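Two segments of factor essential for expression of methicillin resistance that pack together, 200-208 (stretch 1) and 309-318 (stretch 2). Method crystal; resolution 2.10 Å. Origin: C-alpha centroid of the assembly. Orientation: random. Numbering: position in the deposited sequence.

Stretch 1 (200-208) ELPIFRSFM
Stretch 2 309-318: NELPISAGFF

No hydrogen bond joins these two stretches: a short helix lies nearly square across an extended strand, and the 435 Å² they bury together is held by apolar contact, with one aromatic ring laid against bare backbone. The ring is that of Phe207. Phe207 CE2 comes within 3.4 Å of Ile313 C and 3.5 Å of Ser314 N, Phe207 CZ stands 3.6 Å from Pro312 C, and Ser314 CA and Ala315 N lie over one face. Ile313 and Ser314 point their CB atoms away, which leaves their main chain open to the ring.

The helix, 201-207, crosses strand 310-318 with 103° between N-to-C directions and 7.9 Å between axes at closest approach. Helical phi/psi values run from -53/-32 at Leu201 to -62/-44 at Phe204, with hydrogen bonds from Arg205 N to Leu201 O and from Ser206 N to Pro202 O, each 2.9 Å. Ser206 OG, chi1 p, also turns back to Ile203 O at 2.5 Å. The strand is extended, except that Ile313 (-122/-18) departs from beta values; Ser314 to Gly316 then stretch out near -150/155.

The nearest CA pairs are Ile203 CA to Pro312 CA at 7.6 Å and Phe204 CA to Ala315 CA at 5.8 Å. The closer pair falls where the strand offers its smallest side chain facing the helix. Ala315 CB points toward the helix and is shared by two rings, 3.9 Å from Phe204 CD1, at that ring's edge, and 3.8 Å from Phe207 CD1.

Rotamers direct the helix side chains. Ile203 (m, t) points toward the strand and sets CG2 3.9 Å from Pro312 CB, whose C-gamma-endo ring also receives Phe207: Phe207 CZ to Pro312 CB is 3.8 Å. Phe207 is m with chi2 96°. Phe204 leaves the helix sideways, but chi1 t (161°) brings its ring to the strand and chi2 74° sets the tilt, placing CZ 3.7 Å from Phe317 CB and CE1 3.9 Å from Gly316 C. Phe317, t with chi2 80°, forms an oblique aromatic pair with Phe204, centroids 5.4 Å apart and planes at 39°. Leu201 (t, p) adds a looser contact, CD1 to Phe317 CE1 at 4.4 Å.

An ideal CB on Gly316 would point away from the helix and clash with Phe318 CE1 at 2.7 Å. The rules are plain: a small residue where the backbones draw near, an aromatic ring over main chain whose side chains point away, and proline as an apolar surface.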

ATOM      1  N   GLU A 200       6.011  19.196   4.367  1.00 35.06           N
ATOM      2  CA  GLU A 200       5.278  18.716   5.539  1.00 35.67           C
ATOM      3  C   GLU A 200       5.553  17.245   5.803  1.00 33.88           C
ATOM      4  O   GLU A 200       4.903  16.623   6.649  1.00 31.35           O
ATOM      5  CB  GLU A 200       3.778  18.916   5.361  1.00 36.78           C
ATOM      6  CG  GLU A 200       3.398  20.316   4.953  1.00 42.19           C
ATOM      7  CD  GLU A 200       1.909  20.540   5.019  1.00 42.80           C
ATOM      8  OE1 GLU A 200       1.403  20.805   6.129  1.00 45.59           O
ATOM      9  OE2 GLU A 200       1.246  20.436   3.966  1.00 48.32           O
ATOM     10  N   LEU A 201       6.522  16.694   5.080  1.00 33.15           N
ATOM     11  CA  LEU A 201       6.876  15.292   5.235  1.00 34.92           C
ATOM     12  C   LEU A 201       7.169  14.937   6.697  1.00 35.16           C
ATOM     13  O   LEU A 201       6.917  13.812   7.127  1.00 38.02           O
ATOM     14  CB  LEU A 201       8.069  14.949   4.335  1.00 35.10           C
ATOM     15  CG  LEU A 201       8.309  13.462   4.044  1.00 38.48           C
ATOM     16  CD1 LEU A 201       7.009  12.778   3.626  1.00 34.74           C
ATOM     17  CD2 LEU A 201       9.359  13.339   2.952  1.00 37.34           C
ATOM     18  N   PRO A 202       7.704  15.888   7.482  1.00 35.01           N
ATOM     19  CA  PRO A 202       7.973  15.546   8.885  1.00 35.15           C
ATOM     20  C   PRO A 202       6.718  15.199   9.700  1.00 34.11           C
ATOM     21  O   PRO A 202       6.810  14.485  10.705  1.00 32.67           O
ATOM     22  CB  PRO A 202       8.716  16.778   9.418  1.00 36.02           C
ATOM     23  CG  PRO A 202       8.313  17.886   8.470  1.00 39.77           C
ATOM     24  CD  PRO A 202       8.299  17.190   7.134  1.00 34.25           C
ATOM     25  N   ILE A 203       5.556  15.704   9.279  1.00 31.19           N
ATOM     26  CA  ILE A 203       4.310  15.382   9.971  1.00 29.51           C
ATOM     27  C   ILE A 203       4.094  13.879   9.808  1.00 30.15           C
ATOM     28  O   ILE A 203       3.771  13.180  10.768  1.00 30.29           O
ATOM     29  CB  ILE A 203       3.081  16.102   9.363  1.00 30.76           C
ATOM     30  CG1 ILE A 203       3.215  17.617   9.520  1.00 33.42           C
ATOM     31  CG2 ILE A 203       1.805  15.613  10.051  1.00 29.92           C
ATOM     32  CD1 ILE A 203       2.007  18.386   9.008  1.00 31.11           C
ATOM     33  N   PHE A 204       4.270  13.390   8.582  1.00 29.21           N
ATOM     34  CA  PHE A 204       4.113  11.963   8.294  1.00 28.85           C
ATOM     35  C   PHE A 204       5.146  11.182   9.098  1.00 28.83           C
ATOM     36  O   PHE A 204       4.842  10.149   9.698  1.00 28.09           O
ATOM     37  CB  PHE A 204       4.328  11.690   6.799  1.00 29.59           C
ATOM     38  CG  PHE A 204       4.624  10.249   6.486  1.00 30.70           C
ATOM     39  CD1 PHE A 204       3.611   9.289   6.526  1.00 28.70           C
ATOM     40  CD2 PHE A 204       5.931   9.842   6.197  1.00 28.90           C
ATOM     41  CE1 PHE A 204       3.895   7.939   6.288  1.00 29.37           C
ATOM     42  CE2 PHE A 204       6.229   8.496   5.956  1.00 28.90           C
ATOM     43  CZ  PHE A 204       5.208   7.538   6.002  1.00 29.40           C
ATOM     44  N   ARG A 205       6.372  11.693   9.101  1.00 29.86           N
ATOM     45  CA  ARG A 205       7.480  11.071   9.816  1.00 36.34           C
ATOM     46  C   ARG A 205       7.214  10.920  11.308  1.00 36.69           C
ATOM     47  O   ARG A 205       7.682   9.967  11.931  1.00 36.86           O
ATOM     48  CB  ARG A 205       8.750  11.894   9.606  1.00 38.43           C
ATOM     49  CG  ARG A 205       9.201  11.958   8.155  1.00 48.31           C
ATOM     50  CD  ARG A 205      10.470  11.152   7.945  1.00 54.80           C
ATOM     51  NE  ARG A 205      10.323   9.775   8.400  1.00 59.92           N
ATOM     52  CZ  ARG A 205      11.334   8.922   8.545  1.00 63.04           C
ATOM     53  NH1 ARG A 205      12.573   9.300   8.280  1.00 64.33           N
ATOM     54  NH2 ARG A 205      11.110   7.671   8.923  1.00 64.89           N
ATOM     55  N   SER A 206       6.459  11.852  11.879  1.00 36.58           N
ATOM     56  CA  SER A 206       6.156  11.796  13.305  1.00 39.57           C
ATOM     57  C   SER A 206       5.379  10.531  13.670  1.00 41.50           C
ATOM     58  O   SER A 206       5.468  10.055  14.800  1.00 42.75           O
ATOM     59  CB  SER A 206       5.347  13.022  13.735  1.00 40.20           C
ATOM     60  OG  SER A 206       4.003  12.916  13.289  1.00 43.00           O
ATOM     61  N   PHE A 207       4.622   9.985  12.718  1.00 41.28           N
ATOM     62  CA  PHE A 207       3.839   8.774  12.976  1.00 40.48           C
ATOM     63  C   PHE A 207       4.641   7.484  12.862  1.00 41.78           C
ATOM     64  O   PHE A 207       4.209   6.440  13.343  1.00 42.34           O
ATOM     65  CB  PHE A 207       2.646   8.674  12.024  1.00 36.90           C
ATOM     66  CG  PHE A 207       1.624   9.743  12.218  1.00 33.16           C
ATOM     67  CD1 PHE A 207       1.648  10.890  11.436  1.00 30.95           C
ATOM     68  CD2 PHE A 207       0.659   9.628  13.215  1.00 33.22           C
ATOM     69  CE1 PHE A 207       0.715  11.903  11.635  1.00 29.39           C
ATOM     70  CE2 PHE A 207      -0.279  10.640  13.421  1.00 31.60           C
ATOM     71  CZ  PHE A 207      -0.246  11.783  12.634  1.00 27.90           C
ATOM     72  N   MET A 208       5.796   7.551  12.210  1.00 43.09           N
ATOM     73  CA  MET A 208       6.638   6.373  12.036  1.00 45.35           C
ATOM     74  C   MET A 208       7.667   6.301  13.162  1.00 48.51           C
ATOM     75  O   MET A 208       8.056   5.216  13.596  1.00 51.20           O
ATOM     76  CB  MET A 208       7.354   6.422  10.680  1.00 43.20           C
ATOM     77  CG  MET A 208       6.438   6.619   9.472  1.00 40.00           C
ATOM     78  SD  MET A 208       5.088   5.428   9.365  1.00 32.95           S
ATOM     79  CE  MET A 208       5.958   4.000   8.777  1.00 41.32           C
ATOM     80  N   ASN A 309      -4.405  24.472  16.339  1.00 27.58           N
ATOM     81  CA  ASN A 309      -5.627  24.274  15.576  1.00 28.89           C
ATOM     82  C   ASN A 309      -5.694  23.019  14.703  1.00 29.07           C
ATOM     83  O   ASN A 309      -6.790  22.583  14.349  1.00 28.92           O
ATOM     84  CB  ASN A 309      -5.944  25.501  14.726  1.00 27.24           C
ATOM     85  CG  ASN A 309      -7.348  25.453  14.165  1.00 27.78           C
ATOM     86  OD1 ASN A 309      -7.548  25.472  12.951  1.00 31.65           O
ATOM     87  ND2 ASN A 309      -8.331  25.378  15.050  1.00 25.58           N
ATOM     88  N   GLU A 310      -4.547  22.453  14.331  1.00 28.41           N
ATOM     89  CA  GLU A 310      -4.572  21.228  13.532  1.00 31.55           C
ATOM     90  C   GLU A 310      -3.983  20.054  14.288  1.00 30.27           C
ATOM     91  O   GLU A 310      -2.819  20.077  14.682  1.00 32.46           O
ATOM     92  CB  GLU A 310      -3.813  21.349  12.203  1.00 30.71           C
ATOM     93  CG  GLU A 310      -4.011  20.063  11.365  1.00 32.07           C
ATOM     94  CD  GLU A 310      -3.246  20.022  10.049  1.00 29.22           C
ATOM     95  OE1 GLU A 310      -2.016  19.774  10.060  1.00 33.65           O
ATOM     96  OE2 GLU A 310      -3.883  20.224   8.999  1.00 28.61           O
ATOM     97  N   LEU A 311      -4.800  19.028  14.489  1.00 29.76           N
ATOM     98  CA  LEU A 311      -4.339  17.835  15.177  1.00 28.08           C
ATOM     99  C   LEU A 311      -4.199  16.697  14.170  1.00 27.46           C
ATOM    100  O   LEU A 311      -5.197  16.173  13.661  1.00 24.91           O
ATOM    101  CB  LEU A 311      -5.318  17.416  16.277  1.00 28.84           C
ATOM    102  CG  LEU A 311      -4.833  16.190  17.061  1.00 32.23           C
ATOM    103  CD1 LEU A 311      -3.546  16.544  17.791  1.00 31.46           C
ATOM    104  CD2 LEU A 311      -5.896  15.722  18.046  1.00 32.76           C
ATOM    105  N   PRO A 312      -2.954  16.325  13.838  1.00 27.71           N
ATOM    106  CA  PRO A 312      -2.737  15.231  12.888  1.00 24.96           C
ATOM    107  C   PRO A 312      -2.977  13.953  13.673  1.00 25.86           C
ATOM    108  O   PRO A 312      -2.472  13.826  14.789  1.00 25.36           O
ATOM    109  CB  PRO A 312      -1.278  15.408  12.481  1.00 22.94           C
ATOM    110  CG  PRO A 312      -0.651  15.954  13.733  1.00 29.49           C
ATOM    111  CD  PRO A 312      -1.678  16.962  14.222  1.00 28.99           C
ATOM    112  N   ILE A 313      -3.747  13.016  13.121  1.00 20.84           N
ATOM    113  CA  ILE A 313      -4.024  11.787  13.860  1.00 22.03           C
ATOM    114  C   ILE A 313      -3.628  10.467  13.191  1.00 21.78           C
ATOM    115  O   ILE A 313      -3.523   9.438  13.861  1.00 20.39           O
ATOM    116  CB  ILE A 313      -5.500  11.733  14.258  1.00 21.88           C
ATOM    117  CG1 ILE A 313      -6.385  11.797  13.015  1.00 19.69           C
ATOM    118  CG2 ILE A 313      -5.815  12.919  15.187  1.00 22.29           C
ATOM    119  CD1 ILE A 313      -7.846  11.492  13.308  1.00 19.42           C
ATOM    120  N   SER A 314      -3.404  10.492  11.880  1.00 20.12           N
ATOM    121  CA  SER A 314      -3.003   9.284  11.160  1.00 19.01           C
ATOM    122  C   SER A 314      -2.483   9.698   9.785  1.00 20.12           C
ATOM    123  O   SER A 314      -2.919  10.706   9.228  1.00 17.21           O
ATOM    124  CB  SER A 314      -4.206   8.334  11.015  1.00 20.75           C
ATOM    125  OG  SER A 314      -3.821   7.059  10.518  1.00 24.07           O
ATOM    126  N   ALA A 315      -1.543   8.931   9.243  1.00 19.85           N
ATOM    127  CA  ALA A 315      -0.998   9.243   7.927  1.00 18.19           C
ATOM    128  C   ALA A 315      -0.517   7.977   7.239  1.00 18.31           C
ATOM    129  O   ALA A 315      -0.239   6.962   7.895  1.00 15.33           O
ATOM    130  CB  ALA A 315       0.160  10.242   8.047  1.00 18.43           C
ATOM    131  N   GLY A 316      -0.428   8.045   5.915  1.00 15.60           N
ATOM    132  CA  GLY A 316       0.025   6.910   5.139  1.00 17.15           C
ATOM    133  C   GLY A 316       0.831   7.375   3.946  1.00 16.42           C
ATOM    134  O   GLY A 316       0.678   8.510   3.473  1.00 15.24           O
ATOM    135  N   PHE A 317       1.696   6.492   3.464  1.00 16.66           N
ATOM    136  CA  PHE A 317       2.543   6.769   2.305  1.00 15.17           C
ATOM    137  C   PHE A 317       2.064   5.776   1.240  1.00 15.35           C
ATOM    138  O   PHE A 317       2.202   4.561   1.412  1.00 14.94           O
ATOM    139  CB  PHE A 317       4.001   6.499   2.658  1.00 19.32           C
ATOM    140  CG  PHE A 317       4.977   7.217   1.785  1.00 21.64           C
ATOM    141  CD1 PHE A 317       5.272   8.559   2.010  1.00 21.78           C
ATOM    142  CD2 PHE A 317       5.622   6.552   0.752  1.00 22.08           C
ATOM    143  CE1 PHE A 317       6.201   9.227   1.220  1.00 21.09           C
ATOM    144  CE2 PHE A 317       6.554   7.218  -0.046  1.00 24.06           C
ATOM    145  CZ  PHE A 317       6.840   8.559   0.196  1.00 18.14           C
ATOM    146  N   PHE A 318       1.507   6.289   0.146  1.00 16.69           N
ATOM    147  CA  PHE A 318       0.949   5.436  -0.896  1.00 15.65           C
ATOM    148  C   PHE A 318       1.565   5.559  -2.280  1.00 17.89           C
ATOM    149  O   PHE A 318       1.842   6.662  -2.751  1.00 17.74           O
ATOM    150  CB  PHE A 318      -0.547   5.716  -1.062  1.00 16.79           C
ATOM    151  CG  PHE A 318      -1.406   5.236   0.076  1.00 17.45           C
ATOM    152  CD1 PHE A 318      -1.449   5.931   1.279  1.00 14.78           C
ATOM    153  CD2 PHE A 318      -2.196   4.091  -0.075  1.00 14.48           C
ATOM    154  CE1 PHE A 318      -2.264   5.497   2.328  1.00 16.61           C
ATOM    155  CE2 PHE A 318      -3.011   3.645   0.959  1.00 15.59           C
ATOM    156  CZ  PHE A 318      -3.047   4.352   2.171  1.00 17.11           C
TER